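Local coordinates for protein STN1 (Saccharomyces cerevisiae, PDB 3KEY), which regulates telomere length and protects chromosome ends, holding back telomerase loading through its interaction with CDC13, and is seen here as its C-terminal tandem winged helix-turn-helix region, at residues Lys144-Lys147 and Val153-Asn156; Ser5-Leu10 and Ile135-Lys140; Val52-Ser55 and Lys61-Phe64; Met11-Gly16 and Leu30-Ser35. All coordinates share one frame; numbering follows the deposited sequence.

In the fold
The four contacts run along the length of two winged helix-turn-helix domains. Contacts 3 and 4 lie within the first and contact 1 within the second, while contact 2 joins the two, its centre about 3 Å from that of the chain. Contacts 2 and 4 share helix 6-16, with centres about 13 Å apart, and meet where Leu10 CD1 packs on Val33 CG2 at 4.2 Å. Helix 132-149 carries one side of both contacts 1 and 2, whose centres are about 17 Å apart. Arg145 of contact 1 also packs on Leu12 and Leu15 of contact 4. Contacts 1 and 3 lie on opposite sides of the chain's centre, about 39 Å between their centres.

Contact 1: residues Lys144-Lys147 and Val153-Asn156; sequences KRTK and VLKN
Thr146 and Leu154 meet with their side chains crossed at about a right angle, the methyl CG2 of Thr146 lying 3.8 Å from Leu154 CD1. The same CD1 is 4.1 Å from Lys147 CB, so one leucine methyl touches two successive helix residues. In Thr146, chi1 -63° puts OG1 beside the backbone N, where it is bonded to the carbonyl of Cys142 one turn back in the helix, and CG2 on the leucine side. Lys147 behaves differently. With CG anti to the backbone N (chi1 178°) and the chain extended beyond it, the side chain runs along the strand backbone, its CG 3.8 Å from Leu154 O. Its end reaches Asn156, the two side chains lying next to each other and pointing the same way, and NZ gives a weak hydrogen bond to Asn156 OD1 at 3.2 Å. The contact joins the last turns of helix 132-149 to the start of strand 154-161 in the second winged helix-turn-helix domain. Here Lys155 and Asn156 both face Glu179 of strand 173-180, forming a classic beta bulge at this strand's beginning. Asn156 ND2 is held by the carboxylate of Glu179, so the amide has partners at both its oxygen and its nitrogen. Cutting Lys147 back to an alanine is likely to leave Asn156 OD1 without its ammonium partner and to uncover Leu154 O. Met107 of helix 90-108 touches both Thr146 and Leu154.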
loop_
_atom_site.group_PDB
_atom_site.type_symbol
_atom_site.label_atom_id
_atom_site.label_comp_id
_atom_site.label_asym_id
_atom_site.label_seq_id
_atom_site.Cartn_x
_atom_site.Cartn_y
_atom_site.Cartn_z
ATOM N N LYS A 144 0.775 -9.133 7.674
ATOM C CA LYS A 144 0.434 -10.349 6.938
ATOM C C LYS A 144 1.726 -11.148 6.703
ATOM O O LYS A 144 1.772 -12.362 6.923
ATOM C CB LYS A 144 -0.224 -9.961 5.609
ATOM C CG LYS A 144 -0.751 -11.102 4.753
ATOM C CD LYS A 144 -1.554 -10.541 3.557
ATOM C CE LYS A 144 -2.002 -11.648 2.599
ATOM N NZ LYS A 144 -2.893 -11.163 1.490
ATOM N N ARG A 145 2.782 -10.456 6.281
ATOM C CA ARG A 145 4.069 -11.110 6.036
ATOM C C ARG A 145 4.708 -11.609 7.326
ATOM O O ARG A 145 5.298 -12.686 7.353
ATOM C CB ARG A 145 5.047 -10.148 5.355
ATOM C CG ARG A 145 4.608 -9.696 3.985
ATOM C CD ARG A 145 5.592 -8.694 3.400
ATOM N NE ARG A 145 5.268 -8.385 2.013
ATOM C CZ ARG A 145 6.021 -7.632 1.223
ATOM N NH1 ARG A 145 7.148 -7.104 1.686
ATOM N NH2 ARG A 145 5.657 -7.425 -0.034
ATOM N N THR A 146 4.595 -10.818 8.388
ATOM C CA THR A 146 5.176 -11.182 9.674
ATOM C C THR A 146 4.562 -12.471 10.219
ATOM O O THR A 146 5.281 -13.355 10.704
ATOM C CB THR A 146 5.002 -10.049 10.707
ATOM O OG1 THR A 146 5.712 -8.888 10.259
ATOM C CG2 THR A 146 5.550 -10.467 12.070
ATOM N N LYS A 147 3.241 -12.584 10.137
ATOM C CA LYS A 147 2.574 -13.788 10.620
ATOM C C LYS A 147 3.041 -15.014 9.827
ATOM O O LYS A 147 3.210 -16.098 10.391
ATOM C CB LYS A 147 1.053 -13.649 10.508
ATOM C CG LYS A 147 0.302 -14.896 10.954
ATOM C CD LYS A 147 -1.198 -14.661 11.026
ATOM C CE LYS A 147 -1.921 -15.904 11.537
ATOM N NZ LYS A 147 -3.383 -15.672 11.696
ATOM N N VAL A 153 5.805 -16.831 16.701
ATOM C CA VAL A 153 5.716 -15.616 17.498
ATOM C C VAL A 153 4.380 -14.873 17.374
ATOM O O VAL A 153 3.719 -14.603 18.377
ATOM C CB VAL A 153 6.875 -14.666 17.139
ATOM C CG1 VAL A 153 6.864 -13.455 18.048
ATOM C CG2 VAL A 153 8.200 -15.411 17.272
ATOM N N LEU A 154 3.980 -14.550 16.149
ATOM C CA LEU A 154 2.730 -13.817 15.921
ATOM C C LEU A 154 1.585 -14.766 15.581
ATOM O O LEU A 154 1.598 -15.401 14.527
ATOM C CB LEU A 154 2.902 -12.824 14.762
ATOM C CG LEU A 154 2.253 -11.431 14.819
ATOM C CD1 LEU A 154 1.989 -10.960 13.389
ATOM C CD2 LEU A 154 0.977 -11.447 15.610
ATOM N N LYS A 155 0.598 -14.853 16.469
ATOM C CA LYS A 155 -0.559 -15.716 16.241
ATOM C C LYS A 155 -1.666 -15.002 15.448
ATOM O O LYS A 155 -2.184 -15.542 14.471
ATOM C CB LYS A 155 -1.114 -16.195 17.582
ATOM C CG LYS A 155 -2.247 -17.208 17.473
ATOM C CD LYS A 155 -2.733 -17.621 18.857
ATOM C CE LYS A 155 -3.886 -18.612 18.788
ATOM N NZ LYS A 155 -4.457 -18.855 20.147
ATOM N N ASN A 156 -2.028 -13.795 15.882
ATOM C CA ASN A 156 -3.066 -12.981 15.220
ATOM C C ASN A 156 -2.770 -11.488 15.362
ATOM O O ASN A 156 -1.969 -11.079 16.208
ATOM C CB ASN A 156 -4.452 -13.237 15.833
ATOM C CG ASN A 156 -5.051 -14.560 15.404
ATOM O OD1 ASN A 156 -5.229 -14.818 14.212
ATOM N ND2 ASN A 156 -5.374 -15.409 16.380
#

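Contact 2: residues Ser5-Leu10 and Ile135-Lys140; sequences SAKSNL and IVDVFK
Lys7 reaches Asp137 by leaving its helix with CG anti to the backbone N and then turning about CG-CD (chi3 69°), which brings its ammonium group onto the carboxylate. Asp137 comes from the other helix with CG beside its own backbone N (chi1 -69°), and the two side chains cross at about a right angle. The contact bridges two winged helix-turn-helix domains: helix 6-16 belongs to the first and helix 132-149 to the second, so this ion pair spans the boundary between them. Lys7 NZ donates to Asp137 OD2 at 2.9 Å, a salt bridge whose donor lies nearly on the line of the C-O bond. The same NZ has a second, weak partner in Gln74 OE1, while Lys7 also touches Leu71 of helix 56-73. Direct contact is otherwise slight: Ser8 OG stands 4.1 Å from Asp137 CB, and two waters connect the serine hydroxyls to Asp137. One water lies 2.7 Å from Ser5 OG, is also hydrogen-bonded to Ser8 OG, and donates to Asp137 OD2, so that this carboxylate oxygen receives both the lysine and a water. Such a pair of donors would be expected to favour the charged form of the aspartate. Ser5 is the N-cap of helix 6-16. Its OG accepts from Ser8 N at 3.2 Å, with an N-H...O angle of 162°. A second water, 2.9 Å from Ser8 OG, donates weakly to Asp137 O.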
loop_
_atom_site.group_PDB
_atom_site.type_symbol
_atom_site.label_atom_id
_atom_site.label_comp_id
_atom_site.label_asym_id
_atom_site.label_seq_id
_atom_site.Cartn_x
_atom_site.Cartn_y
_atom_site.Cartn_z
ATOM N N SER A 5 -6.924 -5.689 -2.215
ATOM C CA SER A 5 -7.547 -4.815 -3.210
ATOM C C SER A 5 -6.627 -4.609 -4.413
ATOM O O SER A 5 -5.429 -4.881 -4.337
ATOM C CB SER A 5 -7.883 -3.456 -2.587
ATOM O OG SER A 5 -6.712 -2.749 -2.214
ATOM N N ALA A 6 -7.188 -4.136 -5.523
ATOM C CA ALA A 6 -6.399 -3.898 -6.729
ATOM C C ALA A 6 -5.300 -2.878 -6.420
ATOM O O ALA A 6 -4.151 -3.029 -6.842
ATOM C CB ALA A 6 -7.299 -3.389 -7.853
ATOM N N LYS A 7 -5.673 -1.842 -5.674
ATOM C CA LYS A 7 -4.743 -0.794 -5.280
ATOM C C LYS A 7 -3.540 -1.379 -4.529
ATOM O O LYS A 7 -2.395 -1.043 -4.829
ATOM C CB LYS A 7 -5.463 0.227 -4.395
ATOM C CG LYS A 7 -4.588 1.365 -3.901
ATOM C CD LYS A 7 -5.292 2.148 -2.809
ATOM C CE LYS A 7 -5.418 1.314 -1.542
ATOM N NZ LYS A 7 -6.231 1.988 -0.494
ATOM N N SER A 8 -3.795 -2.249 -3.551
ATOM C CA SER A 8 -2.703 -2.849 -2.790
ATOM C C SER A 8 -1.885 -3.841 -3.625
ATOM O O SER A 8 -0.714 -4.069 -3.339
ATOM C CB SER A 8 -3.229 -3.504 -1.502
ATOM O OG SER A 8 -3.471 -2.523 -0.490
ATOM N N ASN A 9 -2.486 -4.428 -4.656
ATOM C CA ASN A 9 -1.729 -5.334 -5.523
ATOM C C ASN A 9 -0.712 -4.492 -6.314
ATOM O O ASN A 9 0.438 -4.901 -6.503
ATOM C CB ASN A 9 -2.651 -6.081 -6.495
ATOM C CG ASN A 9 -3.313 -7.299 -5.858
ATOM O OD1 ASN A 9 -2.685 -8.038 -5.095
ATOM N ND2 ASN A 9 -4.582 -7.523 -6.186
ATOM N N LEU A 10 -1.139 -3.318 -6.776
ATOM C CA LEU A 10 -0.240 -2.431 -7.503
ATOM C C LEU A 10 0.803 -1.929 -6.512
ATOM O O LEU A 10 1.983 -1.823 -6.845
ATOM C CB LEU A 10 -0.996 -1.241 -8.109
ATOM C CG LEU A 10 -0.094 -0.184 -8.764
ATOM C CD1 LEU A 10 0.762 -0.831 -9.852
ATOM C CD2 LEU A 10 -0.939 0.939 -9.337
ATOM N N ILE A 135 -1.342 4.387 5.729
ATOM C CA ILE A 135 -0.563 3.731 6.772
ATOM C C ILE A 135 -1.199 2.399 7.158
ATOM O O ILE A 135 -0.497 1.427 7.430
ATOM C CB ILE A 135 -0.431 4.625 8.020
ATOM C CG1 ILE A 135 0.495 5.796 7.711
ATOM C CG2 ILE A 135 0.157 3.840 9.171
ATOM C CD1 ILE A 135 0.625 6.784 8.841
ATOM N N VAL A 136 -2.529 2.362 7.184
ATOM C CA VAL A 136 -3.231 1.126 7.501
ATOM C C VAL A 136 -2.875 0.038 6.482
ATOM O O VAL A 136 -2.573 -1.088 6.856
ATOM C CB VAL A 136 -4.771 1.328 7.496
ATOM C CG1 VAL A 136 -5.483 -0.022 7.515
ATOM C CG2 VAL A 136 -5.188 2.164 8.701
ATOM N N ASP A 137 -2.899 0.363 5.194
ATOM C CA ASP A 137 -2.585 -0.664 4.210
ATOM C C ASP A 137 -1.133 -1.120 4.286
ATOM O O ASP A 137 -0.841 -2.287 4.050
ATOM C CB ASP A 137 -2.955 -0.205 2.792
ATOM C CG ASP A 137 -4.469 -0.094 2.601
ATOM O OD1 ASP A 137 -5.207 -0.780 3.347
ATOM O OD2 ASP A 137 -4.927 0.662 1.715
ATOM N N VAL A 138 -0.220 -0.222 4.635
ATOM C CA VAL A 138 1.172 -0.639 4.743
ATOM C C VAL A 138 1.327 -1.616 5.918
ATOM O O VAL A 138 1.944 -2.678 5.777
ATOM C CB VAL A 138 2.123 0.575 4.924
ATOM C CG1 VAL A 138 3.550 0.090 5.211
ATOM C CG2 VAL A 138 2.110 1.422 3.653
ATOM N N PHE A 139 0.747 -1.273 7.066
ATOM C CA PHE A 139 0.843 -2.147 8.233
ATOM C C PHE A 139 0.136 -3.488 8.027
ATOM O O PHE A 139 0.636 -4.521 8.476
ATOM C CB PHE A 139 0.324 -1.440 9.499
ATOM C CG PHE A 139 1.373 -0.587 10.182
ATOM C CD1 PHE A 139 1.624 0.713 9.752
ATOM C CD2 PHE A 139 2.153 -1.115 11.212
ATOM C CE1 PHE A 139 2.638 1.479 10.337
ATOM C CE2 PHE A 139 3.169 -0.363 11.806
ATOM C CZ PHE A 139 3.415 0.939 11.367
ATOM N N LYS A 140 -1.009 -3.486 7.340
ATOM C CA LYS A 140 -1.706 -4.743 7.074
ATOM C C LYS A 140 -0.797 -5.702 6.290
ATOM O O LYS A 140 -0.677 -6.883 6.634
ATOM C CB LYS A 140 -3.002 -4.497 6.288
ATOM C CG LYS A 140 -4.174 -4.035 7.152
ATOM C CD LYS A 140 -5.451 -3.837 6.336
ATOM C CE LYS A 140 -6.647 -3.534 7.246
ATOM N NZ LYS A 140 -7.895 -3.296 6.452
HETATM O O HOH W 1 -6.538 -1.524 0.176
HETATM O O HOH W 2 -3.467 -3.587 2.197
#

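Contact 3: residues Val52-Ser55 and Lys61-Phe64; sequences VMKS and KEAF
Glu62 of helix 56-73 pairs with Lys54 of the loop before it in a long salt bridge. Lys61, which precedes the glutamate, turns its ammonium end to Asp57, a long and weak ion pair one turn earlier in the same helix, while its side chain touches Tyr28. At Glu62 the contact itself is made. CG stands anti to the backbone N (chi1 172°), which, with the chain extended, puts OE2 beside the lysine end of the loop. Lys54 approaches with its own chain extended beyond CG, and the two side chains cross at about a right angle. Lys54 NZ lies 4.0 Å from Glu62 OE2, with no hydrogen bond between them. The attraction is therefore probably electrostatic in the main, with little demand on direction. These residues belong to the first winged helix-turn-helix domain, where the loop joins helix 31-47 to helix 56-73. Between the two partners the helix begins: Ser55 is its N-cap, its OG accepting from Ser58 N. The nearest pair of CA atoms, those of Lys54 and Glu62, is still 10.5 Å apart, so both long side chains are needed to close the distance. Ala63, the next residue, faces inward onto Leu40 and Leu44 of helix 31-47, and Leu44 also touches Glu62. Phe64 then enters the core, its ring edge-to-face with that of Tyr28, on the domain's helix 24-28.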
loop_
_atom_site.group_PDB
_atom_site.type_symbol
_atom_site.label_atom_id
_atom_site.label_comp_id
_atom_site.label_asym_id
_atom_site.label_seq_id
_atom_site.Cartn_x
_atom_site.Cartn_y
_atom_site.Cartn_z
ATOM N N VAL A 52 -23.207 4.575 -22.846
ATOM C CA VAL A 52 -21.766 4.769 -22.783
ATOM C C VAL A 52 -21.040 3.465 -23.099
ATOM O O VAL A 52 -21.237 2.450 -22.428
ATOM C CB VAL A 52 -21.323 5.269 -21.389
ATOM C CG1 VAL A 52 -19.820 5.509 -21.378
ATOM C CG2 VAL A 52 -22.068 6.546 -21.033
ATOM N N MET A 53 -20.206 3.502 -24.131
ATOM C CA MET A 53 -19.440 2.334 -24.547
ATOM C C MET A 53 -18.084 2.752 -25.096
ATOM O O MET A 53 -17.955 3.061 -26.283
ATOM C CB MET A 53 -20.207 1.553 -25.617
ATOM C CG MET A 53 -21.263 0.611 -25.073
ATOM S SD MET A 53 -20.549 -0.881 -24.333
ATOM C CE MET A 53 -20.916 -2.109 -25.600
ATOM N N LYS A 54 -17.080 2.771 -24.224
ATOM C CA LYS A 54 -15.727 3.144 -24.622
ATOM C C LYS A 54 -14.941 1.886 -24.958
ATOM O O LYS A 54 -15.319 0.788 -24.558
ATOM C CB LYS A 54 -15.025 3.902 -23.490
ATOM C CG LYS A 54 -15.673 5.227 -23.120
ATOM C CD LYS A 54 -14.889 5.931 -22.022
ATOM C CE LYS A 54 -15.555 7.240 -21.628
ATOM N NZ LYS A 54 -14.774 7.970 -20.586
ATOM N N SER A 55 -13.852 2.049 -25.700
ATOM C CA SER A 55 -13.019 0.914 -26.077
ATOM C C SER A 55 -12.405 0.322 -24.814
ATOM O O SER A 55 -12.205 1.031 -23.821
ATOM C CB SER A 55 -11.911 1.368 -27.032
ATOM O OG SER A 55 -11.025 2.261 -26.382
ATOM N N LYS A 61 -6.658 2.228 -19.697
ATOM C CA LYS A 61 -5.871 3.412 -19.393
ATOM C C LYS A 61 -6.537 4.204 -18.270
ATOM O O LYS A 61 -5.857 4.801 -17.439
ATOM C CB LYS A 61 -5.685 4.247 -20.658
ATOM C CG LYS A 61 -4.723 3.567 -21.624
ATOM C CD LYS A 61 -4.603 4.266 -22.959
ATOM C CE LYS A 61 -3.568 3.548 -23.827
ATOM N NZ LYS A 61 -3.419 4.184 -25.167
ATOM N N GLU A 62 -7.867 4.179 -18.227
ATOM C CA GLU A 62 -8.604 4.867 -17.172
ATOM C C GLU A 62 -8.435 4.109 -15.844
ATOM O O GLU A 62 -8.359 4.719 -14.770
ATOM C CB GLU A 62 -10.085 4.963 -17.543
ATOM C CG GLU A 62 -10.979 5.488 -16.438
ATOM C CD GLU A 62 -12.423 5.688 -16.892
ATOM O OE1 GLU A 62 -13.290 5.915 -16.019
ATOM O OE2 GLU A 62 -12.690 5.630 -18.117
ATOM N N ALA A 63 -8.370 2.781 -15.922
ATOM C CA ALA A 63 -8.201 1.957 -14.727
ATOM C C ALA A 63 -6.825 2.203 -14.122
ATOM O O ALA A 63 -6.684 2.350 -12.908
ATOM C CB ALA A 63 -8.356 0.469 -15.073
ATOM N N PHE A 64 -5.815 2.232 -14.989
ATOM C CA PHE A 64 -4.437 2.448 -14.578
ATOM C C PHE A 64 -4.285 3.807 -13.897
ATOM O O PHE A 64 -3.619 3.924 -12.873
ATOM C CB PHE A 64 -3.529 2.366 -15.801
ATOM C CG PHE A 64 -2.093 2.681 -15.518
ATOM C CD1 PHE A 64 -1.341 1.876 -14.672
ATOM C CD2 PHE A 64 -1.482 3.779 -16.117
ATOM C CE1 PHE A 64 -0.001 2.155 -14.430
ATOM C CE2 PHE A 64 -0.138 4.066 -15.880
ATOM C CZ PHE A 64 0.602 3.249 -15.032
#

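Contact 4: residues Met11-Gly16 and Leu30-Ser35; sequences MLILLG and LKEVRS
Ile13 carries the whole contact from helix 6-16, packing onto Glu32 and Val33 at the start of helix 31-47. Met11 and Leu12, the residues before it, serve other neighbours: Met11 lies on Leu92 and Glu141, Leu12 on Glu141 and Arg145. At Ile13 both branches are used. CG1 stands beside the backbone N (chi1 -66°) with CD1 extended beyond it (chi2 177°), which carries that methyl outward to the opposite helix. CD1 touches Glu32 CB at 3.5 Å and lies 3.6 Å from Glu32 O, so it sits close against the backbone of the helix's first turn. The side chains of Ile13 and Glu32 slide past each other in opposite directions, which brings Glu32 OE2 back to 4.0 Å from Ile13 CG1. The other branch, CG2, meets Val33 CG2 at 4.1 Å in an apolar contact. With an alanine here, both branches that bridge the helices are lost, and a gap would probably open beside Glu32 CB and Val33. Leu14 starts away from helix 31-47 and touches Leu27, Ile77, Leu89 and Leu92, and Leu15 leans on Lys93, Phe96 and Arg145. The CA atoms of Ile13 and Glu32 are 7.3 Å apart, a separation that one isoleucine side chain covers. Leu27, touched by both Leu14 and Val33, extends this apolar core, in which the first helix packs against the later ones of the winged helix-turn-helix fold.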
loop_
_atom_site.group_PDB
_atom_site.type_symbol
_atom_site.label_atom_id
_atom_site.label_comp_id
_atom_site.label_asym_id
_atom_site.label_seq_id
_atom_site.Cartn_x
_atom_site.Cartn_y
_atom_site.Cartn_z
ATOM N N MET A 11 0.364 -1.626 -5.291
ATOM C CA MET A 11 1.284 -1.160 -4.260
ATOM C C MET A 11 2.410 -2.182 -4.051
ATOM O O MET A 11 3.587 -1.817 -3.994
ATOM C CB MET A 11 0.547 -0.925 -2.933
ATOM C CG MET A 11 1.480 -0.510 -1.790
ATOM S SD MET A 11 0.643 -0.320 -0.193
ATOM C CE MET A 11 0.307 -2.061 0.230
ATOM N N LEU A 12 2.052 -3.461 -3.955
ATOM C CA LEU A 12 3.048 -4.513 -3.752
ATOM C C LEU A 12 4.003 -4.654 -4.934
ATOM O O LEU A 12 5.168 -5.015 -4.759
ATOM C CB LEU A 12 2.363 -5.860 -3.482
ATOM C CG LEU A 12 1.620 -5.988 -2.150
ATOM C CD1 LEU A 12 1.006 -7.376 -2.051
ATOM C CD2 LEU A 12 2.577 -5.749 -0.989
ATOM N N ILE A 13 3.514 -4.381 -6.137
ATOM C CA ILE A 13 4.358 -4.469 -7.323
ATOM C C ILE A 13 5.396 -3.346 -7.242
ATOM O O ILE A 13 6.597 -3.570 -7.426
ATOM C CB ILE A 13 3.515 -4.321 -8.608
ATOM C CG1 ILE A 13 2.576 -5.528 -8.745
ATOM C CG2 ILE A 13 4.426 -4.171 -9.820
ATOM C CD1 ILE A 13 1.642 -5.472 -9.942
ATOM N N LEU A 14 4.926 -2.140 -6.941
ATOM C CA LEU A 14 5.813 -0.988 -6.828
ATOM C C LEU A 14 6.868 -1.213 -5.750
ATOM O O LEU A 14 8.043 -0.903 -5.946
ATOM C CB LEU A 14 4.998 0.270 -6.520
ATOM C CG LEU A 14 4.055 0.662 -7.659
ATOM C CD1 LEU A 14 3.176 1.825 -7.251
ATOM C CD2 LEU A 14 4.877 1.020 -8.877
ATOM N N LEU A 15 6.453 -1.773 -4.621
ATOM C CA LEU A 15 7.377 -2.033 -3.524
ATOM C C LEU A 15 8.507 -2.976 -3.949
ATOM O O LEU A 15 9.658 -2.783 -3.559
ATOM C CB LEU A 15 6.625 -2.633 -2.333
ATOM C CG LEU A 15 7.465 -2.949 -1.089
ATOM C CD1 LEU A 15 8.022 -1.660 -0.496
ATOM C CD2 LEU A 15 6.608 -3.675 -0.060
ATOM N N GLY A 16 8.172 -3.979 -4.758
ATOM C CA GLY A 16 9.160 -4.944 -5.213
ATOM C C GLY A 16 10.112 -4.501 -6.313
ATOM O O GLY A 16 11.142 -5.143 -6.525
ATOM N N LEU A 30 4.711 -3.132 -17.496
ATOM C CA LEU A 30 4.994 -4.318 -16.691
ATOM C C LEU A 30 3.855 -5.327 -16.758
ATOM O O LEU A 30 2.677 -4.970 -16.618
ATOM C CB LEU A 30 5.260 -3.926 -15.233
ATOM C CG LEU A 30 6.521 -3.083 -15.003
ATOM C CD1 LEU A 30 6.666 -2.752 -13.523
ATOM C CD2 LEU A 30 7.740 -3.851 -15.491
ATOM N N LYS A 31 4.214 -6.589 -16.975
ATOM C CA LYS A 31 3.234 -7.670 -17.080
ATOM C C LYS A 31 2.295 -7.695 -15.886
ATOM O O LYS A 31 1.073 -7.688 -16.048
ATOM C CB LYS A 31 3.941 -9.025 -17.211
ATOM C CG LYS A 31 2.991 -10.188 -17.470
ATOM C CD LYS A 31 3.734 -11.501 -17.691
ATOM C CE LYS A 31 2.760 -12.616 -18.070
ATOM N NZ LYS A 31 3.437 -13.922 -18.343
ATOM N N GLU A 32 2.871 -7.723 -14.688
ATOM C CA GLU A 32 2.086 -7.741 -13.460
ATOM C C GLU A 32 1.100 -6.576 -13.399
ATOM O O GLU A 32 -0.029 -6.735 -12.928
ATOM C CB GLU A 32 3.007 -7.699 -12.236
ATOM C CG GLU A 32 3.404 -9.069 -11.706
ATOM C CD GLU A 32 4.218 -8.982 -10.422
ATOM O OE1 GLU A 32 5.388 -8.541 -10.484
ATOM O OE2 GLU A 32 3.686 -9.347 -9.348
ATOM N N VAL A 33 1.525 -5.407 -13.872
ATOM C CA VAL A 33 0.656 -4.236 -13.859
ATOM C C VAL A 33 -0.507 -4.410 -14.840
ATOM O O VAL A 33 -1.650 -4.094 -14.513
ATOM C CB VAL A 33 1.440 -2.940 -14.205
ATOM C CG1 VAL A 33 0.490 -1.753 -14.284
ATOM C CG2 VAL A 33 2.503 -2.681 -13.140
ATOM N N ARG A 34 -0.223 -4.916 -16.036
ATOM C CA ARG A 34 -1.284 -5.128 -17.018
ATOM C C ARG A 34 -2.371 -6.069 -16.477
ATOM O O ARG A 34 -3.555 -5.858 -16.731
ATOM C CB ARG A 34 -0.713 -5.689 -18.332
ATOM C CG ARG A 34 0.131 -4.701 -19.137
ATOM C CD ARG A 34 -0.565 -3.342 -19.267
ATOM N NE ARG A 34 -1.898 -3.421 -19.870
ATOM C CZ ARG A 34 -2.130 -3.622 -21.165
ATOM N NH1 ARG A 34 -1.118 -3.764 -22.013
ATOM N NH2 ARG A 34 -3.380 -3.680 -21.615
ATOM N N SER A 35 -1.973 -7.091 -15.721
ATOM C CA SER A 35 -2.934 -8.043 -15.150
ATOM C C SER A 35 -3.922 -7.321 -14.243
ATOM O O SER A 35 -5.132 -7.503 -14.360
ATOM C CB SER A 35 -2.213 -9.117 -14.337
ATOM O OG SER A 35 -1.221 -9.757 -15.118
#